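Long-range contacts in ORF 37 (Human herpesvirus 8 type M, PDB 3POV), which processes branched and non-linear viral DNA as a magnesium-binding alkaline nuclease with endonuclease and exonuclease activities, acting on double- and single-stranded DNA: residues 148-153 with 375-380; 218-223 with 383-388. One frame throughout, in Å; residues are numbered along the deposited sequence.

Contact 1 of 2, residues 148-153 with 375-380; sequences SKFHWA and YFYQVL. With nucleotides of chain B.
Y375 OH donates a hydrogen bond of 2.6 Å to the phosphate oxygen OP1 of nucleotide DG2 of chain B; this oxygen lies at the edge of the tyrosine ring, near its plane. With CG beside the backbone N and anti to the carbonyl carbon (chi1 -74°), the ring is carried off the flank of helix 374-388 to the DNA backbone. Its own neighbours include K248 and the ring of H373.

Two residues on, Y377 points toward helix 147-154 and meets its aromatic side chains. H151 swings its imidazole toward one face of the phenol in an edge-to-face pair with planes at 52°; the carbon-carbon approach here is modelled too short to be taken literally. H151 CB adds a CH-pi contact over the Y377 ring, 4.2 Å from its centroid. F150 comes to the edge of the Y377 ring, the two planes oblique; F150 CD2 lies 3.5 Å from Y377 CB and also near the backbone O of Y377. The ring goes on to L380, F150 CE2 lying 3.9 Å from L380 CD2, while L455 and A458 of helix 448-469 press on the same phenylalanine. The short helical segments have axes 8.0 Å apart and cross at 115°.

Q378, its side chain about 4 Å from that of E246, brings the helix up to the magnesium site. The arrangement joins a phosphate contact and an aromatic helix-helix packing on one helix that flanks the active site of a PD-(D/E)XK nuclease.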
loop_
_atom_site.group_PDB
_atom_site.type_symbol
_atom_site.label_atom_id
_atom_site.label_comp_id
_atom_site.label_asym_id
_atom_site.label_seq_id
_atom_site.Cartn_x
_atom_site.Cartn_y
_atom_site.Cartn_z
ATOM N N SER A 148 -3.799 -3.922 -0.461
ATOM C CA SER A 148 -4.722 -4.315 0.599
ATOM C C SER A 148 -5.635 -5.473 0.196
ATOM O O SER A 148 -6.354 -6.021 1.031
ATOM C CB SER A 148 -5.561 -3.121 1.055
ATOM O OG SER A 148 -6.403 -2.656 0.018
ATOM N N LYS A 149 -5.612 -5.835 -1.084
ATOM C CA LYS A 149 -6.409 -6.958 -1.573
ATOM C C LYS A 149 -5.526 -8.159 -1.884
ATOM O O LYS A 149 -6.015 -9.278 -2.026
ATOM C CB LYS A 149 -7.198 -6.564 -2.820
ATOM C CG LYS A 149 -8.238 -5.490 -2.583
ATOM C CD LYS A 149 -8.974 -5.147 -3.865
ATOM C CE LYS A 149 -10.052 -4.104 -3.612
ATOM N NZ LYS A 149 -10.773 -3.728 -4.864
ATOM N N PHE A 150 -4.224 -7.912 -1.981
ATOM C CA PHE A 150 -3.263 -8.936 -2.373
ATOM C C PHE A 150 -3.360 -10.202 -1.528
ATOM O O PHE A 150 -3.629 -11.284 -2.052
ATOM C CB PHE A 150 -1.842 -8.373 -2.331
ATOM C CG PHE A 150 -0.788 -9.357 -2.743
ATOM C CD1 PHE A 150 -0.893 -10.043 -3.939
ATOM C CD2 PHE A 150 0.311 -9.588 -1.939
ATOM C CE1 PHE A 150 0.073 -10.950 -4.320
ATOM C CE2 PHE A 150 1.282 -10.489 -2.315
ATOM C CZ PHE A 150 1.164 -11.174 -3.510
ATOM N N HIS A 151 -3.143 -10.063 -0.225
ATOM C CA HIS A 151 -3.186 -11.203 0.683
ATOM C C HIS A 151 -4.481 -11.989 0.535
ATOM O O HIS A 151 -4.477 -13.216 0.503
ATOM C CB HIS A 151 -3.012 -10.745 2.129
ATOM C CG HIS A 151 -2.948 -11.871 3.114
ATOM N ND1 HIS A 151 -3.719 -11.908 4.254
ATOM C CD2 HIS A 151 -2.216 -13.010 3.115
ATOM C CE1 HIS A 151 -3.456 -13.016 4.924
ATOM N NE2 HIS A 151 -2.549 -13.702 4.254
ATOM N N TRP A 152 -5.590 -11.266 0.447
ATOM C CA TRP A 152 -6.900 -11.871 0.251
ATOM C C TRP A 152 -6.961 -12.594 -1.088
ATOM O O TRP A 152 -7.531 -13.681 -1.194
ATOM C CB TRP A 152 -7.977 -10.791 0.309
ATOM C CG TRP A 152 -9.358 -11.264 -0.007
ATOM C CD1 TRP A 152 -10.228 -11.887 0.843
ATOM C CD2 TRP A 152 -10.048 -11.126 -1.256
ATOM N NE1 TRP A 152 -11.412 -12.153 0.197
ATOM C CE2 TRP A 152 -11.326 -11.697 -1.093
ATOM C CE3 TRP A 152 -9.706 -10.578 -2.495
ATOM C CZ2 TRP A 152 -12.263 -11.737 -2.122
ATOM C CZ3 TRP A 152 -10.635 -10.622 -3.515
ATOM C CH2 TRP A 152 -11.900 -11.196 -3.323
ATOM N N ALA A 153 -6.365 -11.986 -2.110
ATOM C CA ALA A 153 -6.411 -12.535 -3.458
ATOM C C ALA A 153 -5.587 -13.810 -3.553
ATOM O O ALA A 153 -5.916 -14.723 -4.314
ATOM C CB ALA A 153 -5.926 -11.504 -4.471
ATOM N N TYR A 375 0.648 -7.507 6.441
ATOM C CA TYR A 375 1.661 -6.486 6.209
ATOM C C TYR A 375 2.803 -6.988 5.333
ATOM O O TYR A 375 3.353 -6.238 4.521
ATOM C CB TYR A 375 2.207 -5.967 7.535
ATOM C CG TYR A 375 1.246 -5.064 8.265
ATOM C CD1 TYR A 375 0.013 -4.738 7.711
ATOM C CD2 TYR A 375 1.571 -4.535 9.504
ATOM C CE1 TYR A 375 -0.867 -3.909 8.377
ATOM C CE2 TYR A 375 0.704 -3.709 10.171
ATOM C CZ TYR A 375 -0.509 -3.399 9.612
ATOM O OH TYR A 375 -1.356 -2.569 10.298
ATOM N N PHE A 376 3.160 -8.254 5.506
ATOM C CA PHE A 376 4.189 -8.869 4.681
ATOM C C PHE A 376 3.799 -8.845 3.199
ATOM O O PHE A 376 4.600 -8.467 2.346
ATOM C CB PHE A 376 4.465 -10.305 5.134
ATOM C CG PHE A 376 5.641 -10.934 4.453
ATOM C CD1 PHE A 376 6.927 -10.482 4.709
ATOM C CD2 PHE A 376 5.468 -11.968 3.547
ATOM C CE1 PHE A 376 8.019 -11.052 4.080
ATOM C CE2 PHE A 376 6.559 -12.546 2.915
ATOM C CZ PHE A 376 7.833 -12.086 3.183
ATOM N N TYR A 377 2.567 -9.251 2.906
ATOM C CA TYR A 377 2.066 -9.291 1.536
ATOM C C TYR A 377 2.008 -7.912 0.892
ATOM O O TYR A 377 2.399 -7.738 -0.257
ATOM C CB TYR A 377 0.676 -9.919 1.498
ATOM C CG TYR A 377 0.673 -11.408 1.727
ATOM C CD1 TYR A 377 0.456 -12.290 0.675
ATOM C CD2 TYR A 377 0.884 -11.935 2.997
ATOM C CE1 TYR A 377 0.449 -13.657 0.877
ATOM C CE2 TYR A 377 0.882 -13.303 3.211
ATOM C CZ TYR A 377 0.664 -14.158 2.148
ATOM O OH TYR A 377 0.658 -15.520 2.351
ATOM N N GLN A 378 1.509 -6.932 1.631
ATOM C CA GLN A 378 1.388 -5.587 1.095
ATOM C C GLN A 378 2.728 -5.021 0.642
ATOM O O GLN A 378 2.818 -4.413 -0.424
ATOM C CB GLN A 378 0.751 -4.662 2.119
ATOM C CG GLN A 378 -0.589 -5.142 2.605
ATOM C CD GLN A 378 -1.162 -4.239 3.666
ATOM O OE1 GLN A 378 -2.184 -4.549 4.275
ATOM N NE2 GLN A 378 -0.505 -3.110 3.895
ATOM N N VAL A 379 3.763 -5.216 1.452
ATOM C CA VAL A 379 5.083 -4.709 1.113
ATOM C C VAL A 379 5.726 -5.579 0.037
ATOM O O VAL A 379 6.586 -5.121 -0.712
ATOM C CB VAL A 379 6.000 -4.639 2.338
ATOM C CG1 VAL A 379 7.256 -3.850 2.005
ATOM C CG2 VAL A 379 5.267 -4.004 3.506
ATOM N N LEU A 380 5.297 -6.833 -0.032
ATOM C CA LEU A 380 5.730 -7.736 -1.087
ATOM C C LEU A 380 5.285 -7.189 -2.445
ATOM O O LEU A 380 6.106 -7.031 -3.351
ATOM C CB LEU A 380 5.154 -9.131 -0.864
ATOM C CG LEU A 380 5.730 -10.258 -1.727
ATOM C CD1 LEU A 380 5.582 -11.599 -1.020
ATOM C CD2 LEU A 380 5.099 -10.301 -3.118
ATOM P P DG B 2 -4.916 -1.578 9.725
ATOM O OP1 DG B 2 -3.485 -1.417 9.404
ATOM O OP2 DG B 2 -5.647 -2.799 9.323
ATOM O "O5'" DG B 2 -5.099 -1.417 11.307
ATOM C "C5'" DG B 2 -4.781 -0.184 11.941
ATOM C "C4'" DG B 2 -5.546 -0.101 13.239
ATOM O "O4'" DG B 2 -6.942 0.104 12.939
ATOM C "C3'" DG B 2 -5.451 -1.361 14.091
ATOM O "O3'" DG B 2 -5.014 -1.005 15.397
ATOM C "C2'" DG B 2 -6.855 -1.965 14.077
ATOM C "C1'" DG B 2 -7.738 -0.787 13.685
ATOM N N9 DG B 2 -8.881 -1.160 12.859
ATOM C C8 DG B 2 -8.851 -1.804 11.647
ATOM N N7 DG B 2 -10.033 -2.004 11.134
ATOM C C5 DG B 2 -10.902 -1.453 12.068
ATOM C C6 DG B 2 -12.312 -1.374 12.052
ATOM O O6 DG B 2 -13.091 -1.790 11.183
ATOM N N1 DG B 2 -12.802 -0.738 13.191
ATOM C C2 DG B 2 -12.022 -0.242 14.210
ATOM N N2 DG B 2 -12.676 0.339 15.226
ATOM N N3 DG B 2 -10.695 -0.312 14.237
ATOM C C4 DG B 2 -10.209 -0.929 13.136
#

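Contact 2 of 2, residues 218-223 with 383-388; sequences FGVSLD and SSIVEE
I385 reaches from helix 374-388 to strand 218-220, and its side chain is the largest single contributor to the contact. I385 CB already lies 4.1 Å from V220 CG2. From there the branch I385 CG2 packs on V220 CG2 at 3.9 Å, whereas the longer branch runs through CG1 to CD1 in an extended chain (chi2 -174°) that pushes the terminal methyl up to the strand backbone. I385 CD1 is 3.5 Å from G219 CA, lying against the main chain there. The same I385 CD1 touches V220 N at 3.7 Å and F218 C at 3.8 Å, spanning three consecutive residues, with F218 CB a little farther off.

V220 answers I385 tip to tip. Its CG2 occupies the crowded position between the backbone N and the carbonyl carbon, and both of its methyls lie close to I385 CD1. Of the F218 side chain CB alone touches I385; the ring leads away, and the side chain meets A458 of helix 448-469. Farther along the segment, L222 and V386 form a second, smaller patch, with L222 CD1 3.8 Å from V386 CG2; F238 touches both. All six touching residues are buried, and the side-chain packing is wholly apolar. D223, next along the chain, is a ligand of the bound magnesium, and its OD2 takes a hydrogen bond from I247 N.

Strand 218-220 lies between strands 145-146 (parallel) and 210-211 (antiparallel). The helix segment passes almost perpendicular to it, at 97° with axes 8.7 Å apart. M210 of strand 210-211 extends the apolar surface beside I385, E388 bonds to S212 and Q214 just past that strand, and E387 forms a salt bridge with K451 of helix 448-469.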
loop_
_atom_site.group_PDB
_atom_site.type_symbol
_atom_site.label_atom_id
_atom_site.label_comp_id
_atom_site.label_asym_id
_atom_site.label_seq_id
_atom_site.Cartn_x
_atom_site.Cartn_y
_atom_site.Cartn_z
ATOM N N PHE A 218 -2.055 -5.585 -11.172
ATOM C CA PHE A 218 -1.613 -5.218 -9.833
ATOM C C PHE A 218 -1.375 -3.723 -9.767
ATOM O O PHE A 218 -1.073 -3.090 -10.774
ATOM C CB PHE A 218 -0.324 -5.943 -9.461
ATOM C CG PHE A 218 -0.475 -7.427 -9.348
ATOM C CD1 PHE A 218 -1.078 -7.990 -8.240
ATOM C CD2 PHE A 218 -0.004 -8.260 -10.346
ATOM C CE1 PHE A 218 -1.215 -9.358 -8.129
ATOM C CE2 PHE A 218 -0.142 -9.625 -10.243
ATOM C CZ PHE A 218 -0.747 -10.176 -9.128
ATOM N N GLY A 219 -1.502 -3.156 -8.578
ATOM C CA GLY A 219 -1.296 -1.732 -8.414
ATOM C C GLY A 219 -1.129 -1.344 -6.963
ATOM O O GLY A 219 -1.760 -1.928 -6.080
ATOM N N VAL A 220 -0.272 -0.360 -6.713
ATOM C CA VAL A 220 -0.044 0.109 -5.357
ATOM C C VAL A 220 0.293 1.592 -5.314
ATOM O O VAL A 220 0.380 2.261 -6.345
ATOM C CB VAL A 220 1.121 -0.639 -4.694
ATOM C CG1 VAL A 220 0.874 -2.142 -4.697
ATOM C CG2 VAL A 220 2.434 -0.290 -5.395
ATOM N N SER A 221 0.468 2.091 -4.097
ATOM C CA SER A 221 1.102 3.375 -3.865
ATOM C C SER A 221 2.023 3.218 -2.662
ATOM O O SER A 221 1.749 2.427 -1.762
ATOM C CB SER A 221 0.067 4.465 -3.608
ATOM O OG SER A 221 0.689 5.738 -3.565
ATOM N N LEU A 222 3.123 3.956 -2.659
ATOM C CA LEU A 222 4.061 3.922 -1.548
ATOM C C LEU A 222 3.754 5.064 -0.590
ATOM O O LEU A 222 3.195 6.084 -0.993
ATOM C CB LEU A 222 5.491 4.053 -2.064
ATOM C CG LEU A 222 5.905 3.059 -3.146
ATOM C CD1 LEU A 222 7.264 3.425 -3.720
ATOM C CD2 LEU A 222 5.911 1.644 -2.596
ATOM N N ASP A 223 4.128 4.889 0.675
ATOM C CA ASP A 223 3.886 5.902 1.698
ATOM C C ASP A 223 5.027 6.897 1.800
ATOM O O ASP A 223 4.808 8.104 1.805
ATOM C CB ASP A 223 3.676 5.247 3.062
ATOM C CG ASP A 223 2.396 4.461 3.136
ATOM O OD1 ASP A 223 1.354 4.968 2.663
ATOM O OD2 ASP A 223 2.431 3.335 3.668
ATOM N N SER A 383 7.133 -4.021 -3.414
ATOM C CA SER A 383 8.510 -4.255 -3.838
ATOM C C SER A 383 8.548 -4.794 -5.268
ATOM O O SER A 383 9.432 -4.442 -6.049
ATOM C CB SER A 383 9.229 -5.212 -2.879
ATOM O OG SER A 383 8.642 -6.499 -2.906
ATOM N N SER A 384 7.579 -5.641 -5.601
ATOM C CA SER A 384 7.456 -6.194 -6.944
ATOM C C SER A 384 7.175 -5.107 -7.967
ATOM O O SER A 384 7.730 -5.114 -9.060
ATOM C CB SER A 384 6.344 -7.241 -6.996
ATOM O OG SER A 384 6.660 -8.352 -6.178
ATOM N N ILE A 385 6.298 -4.176 -7.610
ATOM C CA ILE A 385 5.907 -3.130 -8.538
ATOM C C ILE A 385 7.008 -2.089 -8.693
ATOM O O ILE A 385 7.217 -1.552 -9.779
ATOM C CB ILE A 385 4.572 -2.478 -8.130
ATOM C CG1 ILE A 385 3.408 -3.310 -8.664
ATOM C CG2 ILE A 385 4.481 -1.064 -8.663
ATOM C CD1 ILE A 385 2.060 -2.687 -8.432
ATOM N N VAL A 386 7.725 -1.823 -7.610
ATOM C CA VAL A 386 8.849 -0.900 -7.657
ATOM C C VAL A 386 9.936 -1.451 -8.579
ATOM O O VAL A 386 10.652 -0.690 -9.224
ATOM C CB VAL A 386 9.417 -0.621 -6.236
ATOM C CG1 VAL A 386 10.789 0.030 -6.312
ATOM C CG2 VAL A 386 8.460 0.249 -5.448
ATOM N N GLU A 387 10.045 -2.776 -8.637
ATOM C CA GLU A 387 10.976 -3.439 -9.543
ATOM C C GLU A 387 10.685 -3.076 -10.997
ATOM O O GLU A 387 11.592 -2.723 -11.750
ATOM C CB GLU A 387 10.895 -4.958 -9.390
ATOM C CG GLU A 387 11.448 -5.514 -8.096
ATOM C CD GLU A 387 11.646 -7.018 -8.164
ATOM O OE1 GLU A 387 11.146 -7.732 -7.267
ATOM O OE2 GLU A 387 12.296 -7.490 -9.125
ATOM N N GLU A 388 9.418 -3.177 -11.389
ATOM C CA GLU A 388 9.019 -2.879 -12.757
ATOM C C GLU A 388 9.309 -1.428 -13.117
ATOM O O GLU A 388 9.667 -1.120 -14.250
ATOM C CB GLU A 388 7.532 -3.166 -12.964
ATOM C CG GLU A 388 7.116 -4.592 -12.682
ATOM C CD GLU A 388 5.641 -4.814 -12.947
ATOM O OE1 GLU A 388 4.897 -5.120 -11.993
ATOM O OE2 GLU A 388 5.216 -4.672 -14.110
#

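In the fold
Both contacts use helix 374-388, contact 1 its first half and contact 2 its last turns, and their centres lie 11 Å apart. Contact 2 is fully buried and apolar, a helix laid across a strand of the small three-stranded sheet. Contact 1 is only partly buried, with helix against helix, aromatic rings in place of methyl groups, and a tyrosine turned out to the DNA. The two meet where the rings of F150 and F218 pack, both residues also touching helix 448-469. They differ, too, in their relation to the metal: contact 1 neighbours the site, while contact 2 holds one of its ligands within its own segment 218-223.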